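Long-range contacts in putative lipoprotein (PDB 3JX8), which is of unknown function but, as a putative lipoprotein with a predicted adhesin-type head domain, may act in cell adhesion or lipid binding: residues A[162-167]-A[181-186]; A[202-207]-A[226-231]. One frame throughout, in Å; residues are numbered along the deposited sequence.

Contact 1. Residues A[162-167]-A[181-186]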
ATOM      1  N   SER A 162     -12.477  -3.678 -10.108  1.00 25.15           N
ATOM      2  CA  SER A 162     -11.176  -3.208  -9.691  1.00 25.71           C
ATOM      3  C   SER A 162     -10.910  -3.577  -8.243  1.00 26.04           C
ATOM      4  O   SER A 162     -11.713  -3.250  -7.368  1.00 25.59           O
ATOM      5  CB  SER A 162     -11.131  -1.701  -9.863  1.00 26.39           C
ATOM      6  OG  SER A 162      -9.979  -1.206  -9.250  1.00 29.58           O
ATOM      7  N   CYS A 163      -9.787  -4.245  -7.982  1.00 25.93           N
ATOM      8  CA  CYS A 163      -9.372  -4.562  -6.604  1.00 26.04           C
ATOM      9  C   CYS A 163      -7.973  -4.089  -6.303  1.00 25.61           C
ATOM     10  O   CYS A 163      -7.025  -4.453  -7.035  1.00 25.74           O
ATOM     11  CB  CYS A 163      -9.396  -6.071  -6.364  1.00 26.53           C
ATOM     12  SG  CYS A 163     -10.950  -6.840  -6.737  1.00 28.81           S
ATOM     13  N   SER A 164      -7.837  -3.342  -5.205  1.00 25.49           N
ATOM     14  CA  SER A 164      -6.557  -2.886  -4.696  1.00 24.95           C
ATOM     15  C   SER A 164      -6.423  -3.283  -3.236  1.00 25.98           C
ATOM     16  O   SER A 164      -7.285  -2.970  -2.399  1.00 26.51           O
ATOM     17  CB  SER A 164      -6.453  -1.392  -4.807  1.00 24.47           C
ATOM     18  OG  SER A 164      -6.706  -1.010  -6.132  1.00 25.68           O
ATOM     19  N   LEU A 165      -5.317  -3.941  -2.940  1.00 25.63           N
ATOM     20  CA  LEU A 165      -5.014  -4.488  -1.634  1.00 26.52           C
ATOM     21  C   LEU A 165      -3.694  -3.893  -1.164  1.00 26.17           C
ATOM     22  O   LEU A 165      -2.674  -4.016  -1.858  1.00 26.70           O
ATOM     23  CB  LEU A 165      -4.886  -6.010  -1.772  1.00 26.97           C
ATOM     24  CG  LEU A 165      -4.339  -6.845  -0.622  1.00 29.12           C
ATOM     25  CD1 LEU A 165      -4.965  -6.478   0.697  1.00 30.33           C
ATOM     26  CD2 LEU A 165      -4.585  -8.326  -0.976  1.00 30.38           C
ATOM     27  N   ALA A 166      -3.709  -3.185  -0.035  1.00 25.72           N
ATOM     28  CA  ALA A 166      -2.470  -2.750   0.630  1.00 25.41           C
ATOM     29  C   ALA A 166      -2.320  -3.639   1.844  1.00 25.98           C
ATOM     30  O   ALA A 166      -3.305  -3.958   2.530  1.00 26.20           O
ATOM     31  CB  ALA A 166      -2.507  -1.253   1.036  1.00 24.60           C
ATOM     32  N   SER A 167      -1.085  -4.037   2.116  1.00 26.43           N
ATOM     33  CA  SER A 167      -0.739  -4.834   3.285  1.00 26.94           C
ATOM     34  C   SER A 167      -0.984  -6.322   3.071  1.00 27.01           C
ATOM     35  O   SER A 167      -0.830  -6.815   1.955  1.00 27.14           O
ATOM     36  CB  SER A 167      -1.397  -4.298   4.573  1.00 27.59           C
ATOM     37  OG  SER A 167      -0.628  -4.661   5.722  1.00 29.00           O
ATOM     38  N   SER A 181      -9.046  -5.177 -13.018  1.00 23.62           N
ATOM     39  CA  SER A 181      -7.790  -4.628 -12.592  1.00 23.90           C
ATOM     40  C   SER A 181      -7.495  -5.122 -11.148  1.00 23.47           C
ATOM     41  O   SER A 181      -8.305  -4.912 -10.242  1.00 24.12           O
ATOM     42  CB  SER A 181      -7.879  -3.130 -12.703  1.00 23.72           C
ATOM     43  OG  SER A 181      -6.817  -2.578 -11.978  1.00 28.99           O
ATOM     44  N   PHE A 182      -6.381  -5.831 -10.962  1.00 22.92           N
ATOM     45  CA  PHE A 182      -5.966  -6.392  -9.677  1.00 23.20           C
ATOM     46  C   PHE A 182      -4.622  -5.848  -9.219  1.00 23.51           C
ATOM     47  O   PHE A 182      -3.603  -5.984  -9.924  1.00 24.11           O
ATOM     48  CB  PHE A 182      -5.853  -7.899  -9.787  1.00 22.98           C
ATOM     49  CG  PHE A 182      -7.131  -8.577 -10.134  1.00 23.35           C
ATOM     50  CD1 PHE A 182      -8.276  -8.352  -9.398  1.00 24.09           C
ATOM     51  CD2 PHE A 182      -7.191  -9.486 -11.173  1.00 23.97           C
ATOM     52  CE1 PHE A 182      -9.470  -8.998  -9.723  1.00 23.92           C
ATOM     53  CE2 PHE A 182      -8.386 -10.144 -11.485  1.00 25.23           C
ATOM     54  CZ  PHE A 182      -9.528  -9.894 -10.748  1.00 23.43           C
ATOM     55  N   ASN A 183      -4.601  -5.256  -8.031  1.00 23.37           N
ATOM     56  CA  ASN A 183      -3.431  -4.550  -7.536  1.00 23.33           C
ATOM     57  C   ASN A 183      -3.121  -4.967  -6.113  1.00 23.52           C
ATOM     58  O   ASN A 183      -4.004  -4.951  -5.254  1.00 23.90           O
ATOM     59  CB  ASN A 183      -3.677  -3.068  -7.574  1.00 23.41           C
ATOM     60  CG  ASN A 183      -4.113  -2.610  -8.914  1.00 25.85           C
ATOM     61  OD1 ASN A 183      -3.291  -2.391  -9.802  1.00 30.19           O
ATOM     62  ND2 ASN A 183      -5.426  -2.520  -9.114  1.00 30.91           N
ATOM     63  N   VAL A 184      -1.887  -5.390  -5.885  1.00 23.24           N
ATOM     64  CA  VAL A 184      -1.389  -5.685  -4.547  1.00 22.86           C
ATOM     65  C   VAL A 184      -0.125  -4.860  -4.222  1.00 23.33           C
ATOM     66  O   VAL A 184       0.853  -4.888  -4.983  1.00 22.97           O
ATOM     67  CB  VAL A 184      -1.073  -7.175  -4.408  1.00 22.43           C
ATOM     68  CG1 VAL A 184      -0.493  -7.450  -3.021  1.00 21.99           C
ATOM     69  CG2 VAL A 184      -2.330  -7.983  -4.671  1.00 19.64           C
ATOM     70  N   ALA A 185      -0.153  -4.129  -3.098  1.00 23.69           N
ATOM     71  CA  ALA A 185       1.019  -3.425  -2.584  1.00 23.36           C
ATOM     72  C   ALA A 185       1.270  -3.947  -1.179  1.00 24.22           C
ATOM     73  O   ALA A 185       0.745  -3.409  -0.194  1.00 25.97           O
ATOM     74  CB  ALA A 185       0.793  -1.915  -2.578  1.00 22.63           C
ATOM     75  N   GLY A 186       2.090  -4.975  -1.075  1.00 23.73           N
ATOM     76  CA  GLY A 186       2.356  -5.625   0.196  1.00 23.84           C
ATOM     77  C   GLY A 186       2.424  -7.130   0.019  1.00 23.73           C
ATOM     78  O   GLY A 186       2.626  -7.621  -1.082  1.00 22.93           O
TER
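Cys163 O is gripped twice by Asn183. The backbone N of Asn183 lies 2.7 Å from Cys163 O, nearly in line with the carbonyl bond, while the side-chain ND2 reaches the same oxygen at 3.3 Å from above the carbonyl plane, 51° out of it. Asn183 CG stands beside its own backbone N (chi1 -53°), 3.9 Å from Cys163 O. Asn183 ND2 also donates to Ser181 OG at 3.2 Å, and OD1 accepts from Asn203 on the next strand, leaving the amide little freedom to turn. Four further backbone bonds continue the ladder, from Cys163 N to Ser181 O at one end to Ser167 N to Ala185 O at the other. With strand axes 4° apart, they give an in-register parallel pairing. On the opposite face, Cys163 meets the edge of the Phe182 ring: CB is 4.0 Å from CD1, near the ring plane, and SG lies 5.1 Å from the ring centroid, a sulfur-aromatic contact at the rim. Leu165 CB follows at 4.3 Å from Val184 CG2. Ile190 and Ile210 also pack on this buried face, whereas Ala166 and Ala185, on the face of Asn183, touch a second subunit. Parallel strands pairing serine with serine and alanine with alanine on one face, apolar side chains on the other, and Asn183 bonded to Asn203, are characteristic of a parallel beta-helix, consistent with the pectate-lyase-like clan.

Contact 2. Residues A[202-207]-A[226-231]. With SO4 (sulfate ion), chain N.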
ATOM      1  N   CYS A 202      -2.779  -6.902 -13.933  1.00 23.95           N
ATOM      2  CA  CYS A 202      -2.317  -7.352 -12.624  1.00 23.94           C
ATOM      3  C   CYS A 202      -1.042  -6.631 -12.262  1.00 23.84           C
ATOM      4  O   CYS A 202      -0.060  -6.639 -13.014  1.00 25.00           O
ATOM      5  CB  CYS A 202      -2.048  -8.832 -12.659  1.00 24.20           C
ATOM      6  SG  CYS A 202      -3.513  -9.816 -12.865  1.00 23.88           S
ATOM      7  N   ASN A 203      -1.060  -5.978 -11.118  1.00 23.76           N
ATOM      8  CA  ASN A 203       0.096  -5.248 -10.624  1.00 23.60           C
ATOM      9  C   ASN A 203       0.411  -5.654  -9.229  1.00 23.57           C
ATOM     10  O   ASN A 203      -0.484  -5.610  -8.367  1.00 24.75           O
ATOM     11  CB  ASN A 203      -0.179  -3.765 -10.619  1.00 23.59           C
ATOM     12  CG  ASN A 203      -0.346  -3.203 -12.015  1.00 25.81           C
ATOM     13  OD1 ASN A 203       0.620  -3.091 -12.762  1.00 28.38           O
ATOM     14  ND2 ASN A 203      -1.567  -2.860 -12.373  1.00 25.56           N
ATOM     15  N   ILE A 204       1.686  -5.985  -8.996  1.00 23.68           N
ATOM     16  CA  ILE A 204       2.223  -6.298  -7.663  1.00 22.98           C
ATOM     17  C   ILE A 204       3.444  -5.455  -7.318  1.00 22.95           C
ATOM     18  O   ILE A 204       4.402  -5.349  -8.093  1.00 22.08           O
ATOM     19  CB  ILE A 204       2.643  -7.777  -7.540  1.00 23.35           C
ATOM     20  CG1 ILE A 204       1.450  -8.708  -7.848  1.00 23.12           C
ATOM     21  CG2 ILE A 204       3.183  -8.072  -6.116  1.00 22.25           C
ATOM     22  CD1 ILE A 204       1.739 -10.182  -7.610  1.00 22.76           C
ATOM     23  N   ALA A 205       3.398  -4.862  -6.128  1.00 22.81           N
ATOM     24  CA  ALA A 205       4.525  -4.199  -5.526  1.00 22.71           C
ATOM     25  C   ALA A 205       4.885  -4.982  -4.261  1.00 22.93           C
ATOM     26  O   ALA A 205       4.090  -5.154  -3.365  1.00 23.87           O
ATOM     27  CB  ALA A 205       4.210  -2.725  -5.226  1.00 21.11           C
ATOM     28  N   SER A 206       6.117  -5.462  -4.232  1.00 24.23           N
ATOM     29  CA  SER A 206       6.695  -6.218  -3.153  1.00 24.44           C
ATOM     30  C   SER A 206       6.370  -7.718  -3.268  1.00 23.95           C
ATOM     31  O   SER A 206       6.508  -8.257  -4.363  1.00 23.61           O
ATOM     32  CB  SER A 206       6.487  -5.515  -1.790  1.00 25.15           C
ATOM     33  OG  SER A 206       5.823  -6.285  -0.839  1.00 28.34           O
ATOM     34  N   SER A 207       5.991  -8.394  -2.190  1.00 23.29           N
ATOM     35  CA  SER A 207       6.015  -9.870  -2.138  1.00 23.51           C
ATOM     36  C   SER A 207       4.660 -10.558  -2.276  1.00 23.02           C
ATOM     37  O   SER A 207       4.567 -11.774  -2.117  1.00 23.12           O
ATOM     38  CB  SER A 207       6.629 -10.312  -0.819  1.00 22.73           C
ATOM     39  OG  SER A 207       5.868  -9.778   0.263  1.00 25.74           O
ATOM     40  N   GLY A 226       7.089 -10.849  -5.596  1.00 21.38           N
ATOM     41  CA  GLY A 226       5.777 -11.422  -5.782  1.00 20.93           C
ATOM     42  C   GLY A 226       5.560 -12.276  -7.005  1.00 21.28           C
ATOM     43  O   GLY A 226       6.457 -12.446  -7.849  1.00 20.10           O
ATOM     44  N   GLU A 227       4.351 -12.824  -7.093  1.00 21.19           N
ATOM     45  CA  GLU A 227       4.025 -13.810  -8.130  1.00 22.97           C
ATOM     46  C   GLU A 227       2.639 -13.677  -8.691  1.00 22.27           C
ATOM     47  O   GLU A 227       1.677 -13.425  -7.929  1.00 22.04           O
ATOM     48  CB  GLU A 227       4.138 -15.225  -7.565  1.00 23.27           C
ATOM     49  CG  GLU A 227       5.538 -15.563  -7.077  1.00 26.48           C
ATOM     50  CD  GLU A 227       5.653 -16.996  -6.524  1.00 29.82           C
ATOM     51  OE1 GLU A 227       4.672 -17.724  -6.511  1.00 34.06           O
ATOM     52  OE2 GLU A 227       6.720 -17.395  -6.066  1.00 35.45           O
ATOM     53  N   ILE A 228       2.552 -13.842 -10.013  1.00 21.33           N
ATOM     54  CA  ILE A 228       1.287 -13.884 -10.732  1.00 21.00           C
ATOM     55  C   ILE A 228       1.145 -15.303 -11.315  1.00 21.40           C
ATOM     56  O   ILE A 228       2.036 -15.809 -12.018  1.00 21.21           O
ATOM     57  CB  ILE A 228       1.189 -12.821 -11.830  1.00 20.40           C
ATOM     58  CG1 ILE A 228       1.315 -11.441 -11.172  1.00 20.81           C
ATOM     59  CG2 ILE A 228      -0.152 -13.008 -12.663  1.00 16.52           C
ATOM     60  CD1 ILE A 228       1.418 -10.227 -12.139  1.00 17.58           C
ATOM     61  N   HIS A 229       0.045 -15.948 -10.968  1.00 21.14           N
ATOM     62  CA  HIS A 229      -0.302 -17.252 -11.497  1.00 21.72           C
ATOM     63  C   HIS A 229      -1.516 -17.019 -12.364  1.00 21.64           C
ATOM     64  O   HIS A 229      -2.507 -16.421 -11.907  1.00 22.06           O
ATOM     65  CB  HIS A 229      -0.693 -18.218 -10.378  1.00 22.36           C
ATOM     66  CG  HIS A 229       0.146 -18.092  -9.156  1.00 23.19           C
ATOM     67  ND1 HIS A 229       1.454 -18.517  -9.110  1.00 23.61           N
ATOM     68  CD2 HIS A 229      -0.127 -17.564  -7.939  1.00 26.13           C
ATOM     69  CE1 HIS A 229       1.950 -18.268  -7.912  1.00 23.32           C
ATOM     70  NE2 HIS A 229       1.011 -17.691  -7.178  1.00 25.99           N
ATOM     71  N   TYR A 230      -1.474 -17.479 -13.601  1.00 21.90           N
ATOM     72  CA  TYR A 230      -2.604 -17.268 -14.475  1.00 21.90           C
ATOM     73  C   TYR A 230      -3.059 -18.511 -15.210  1.00 22.71           C
ATOM     74  O   TYR A 230      -2.272 -19.431 -15.488  1.00 22.34           O
ATOM     75  CB  TYR A 230      -2.327 -16.140 -15.469  1.00 21.94           C
ATOM     76  CG  TYR A 230      -1.435 -16.474 -16.665  1.00 24.09           C
ATOM     77  CD1 TYR A 230      -0.039 -16.501 -16.532  1.00 25.19           C
ATOM     78  CD2 TYR A 230      -1.975 -16.731 -17.926  1.00 23.80           C
ATOM     79  CE1 TYR A 230       0.778 -16.774 -17.616  1.00 25.74           C
ATOM     80  CE2 TYR A 230      -1.159 -16.997 -19.017  1.00 24.44           C
ATOM     81  CZ  TYR A 230       0.205 -17.008 -18.855  1.00 24.47           C
ATOM     82  OH  TYR A 230       1.030 -17.266 -19.894  1.00 24.29           O
ATOM     83  N   LYS A 231      -4.350 -18.498 -15.537  1.00 23.09           N
ATOM     84  CA  LYS A 231      -4.956 -19.535 -16.348  1.00 23.96           C
ATOM     85  C   LYS A 231      -5.761 -18.873 -17.432  1.00 23.83           C
ATOM     86  O   LYS A 231      -5.984 -17.666 -17.393  1.00 23.15           O
ATOM     87  CB  LYS A 231      -5.850 -20.426 -15.499  1.00 24.77           C
ATOM     88  CG  LYS A 231      -6.973 -19.706 -14.804  1.00 28.20           C
ATOM     89  CD  LYS A 231      -7.848 -20.671 -13.995  1.00 32.89           C
ATOM     90  CE  LYS A 231      -8.871 -21.340 -14.900  1.00 35.06           C
ATOM     91  NZ  LYS A 231      -9.712 -22.318 -14.159  1.00 38.62           N
TER
HETATM   92  S   SO4 N   3       9.247  -7.641   1.225  1.00 54.77           S
HETATM   93  O1  SO4 N   3       9.016  -6.698   0.099  1.00 57.77           O
HETATM   94  O2  SO4 N   3       7.907  -8.011   1.757  1.00 57.90           O
HETATM   95  O3  SO4 N   3       9.928  -8.826   0.668  1.00 58.92           O
HETATM   96  O4  SO4 N   3      10.070  -7.009   2.240  1.00 51.04           O
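Ile204 pushes its CD1 methyl against the strand of Ile228, approaching Glu227 O to 3.3 Å and Ile228 CG1 to 3.8 Å. An extended side chain delivers that methyl: CD1 is anti to CA (chi2 -174°). Ile228 answers in the other direction, its own CD1 lying 3.8 Å from Cys202 CB, and the two isoleucines and the cysteine interlock through methyl and methylene groups. No backbone bond joins the two strands, whose axes come no closer than 8.2 Å and run at 156° to each other, as expected of strands facing across a core. The polar link sits at the loop end, where Gly226 N donates to Ser206 O at 2.9 Å, with the N-H bent to 135°. A CB built on Gly226 would fall 2.7 Å from Ile204 CG2, so the lack of a side chain suits this close approach. Beyond this first shell, Ile210 lies against both Cys202 and Ile204, while Ala220 and Ile222 back Ile228. Outside the core, Ser207 OG donates to a sulfate oxygen, O2, at 3.1 Å; the ion, probably from the crystallisation liquor, also bonds Ser148 of a second subunit and marks the rim where the two chains meet. Apolar side chains pointing inward from two facing strand walls, with turns of successive coils bonded backbone to backbone at the corner, typify the interior of a parallel beta-helix.

How the contacts relate
Going from the N terminus, contact 1 closes first: strand 160-166 leads through the short strands 170-174 and 176-177 back to 180-185, completing one coil. The chain then passes 189-192 and 196-197 and enters 202-207, where contact 2 opens; it closes at 226-231 after 209-214 and 217-223. The two are in series, neither nesting nor crossing. They differ in kind: contact 1 joins neighbours within one wall, contact 2 spans to the facing wall. They meet at strands 180-185 and 200-205, where Phe182 O and Asn203 N stand 2.8 Å apart, a probable hydrogen bond. Both also border the second subunit.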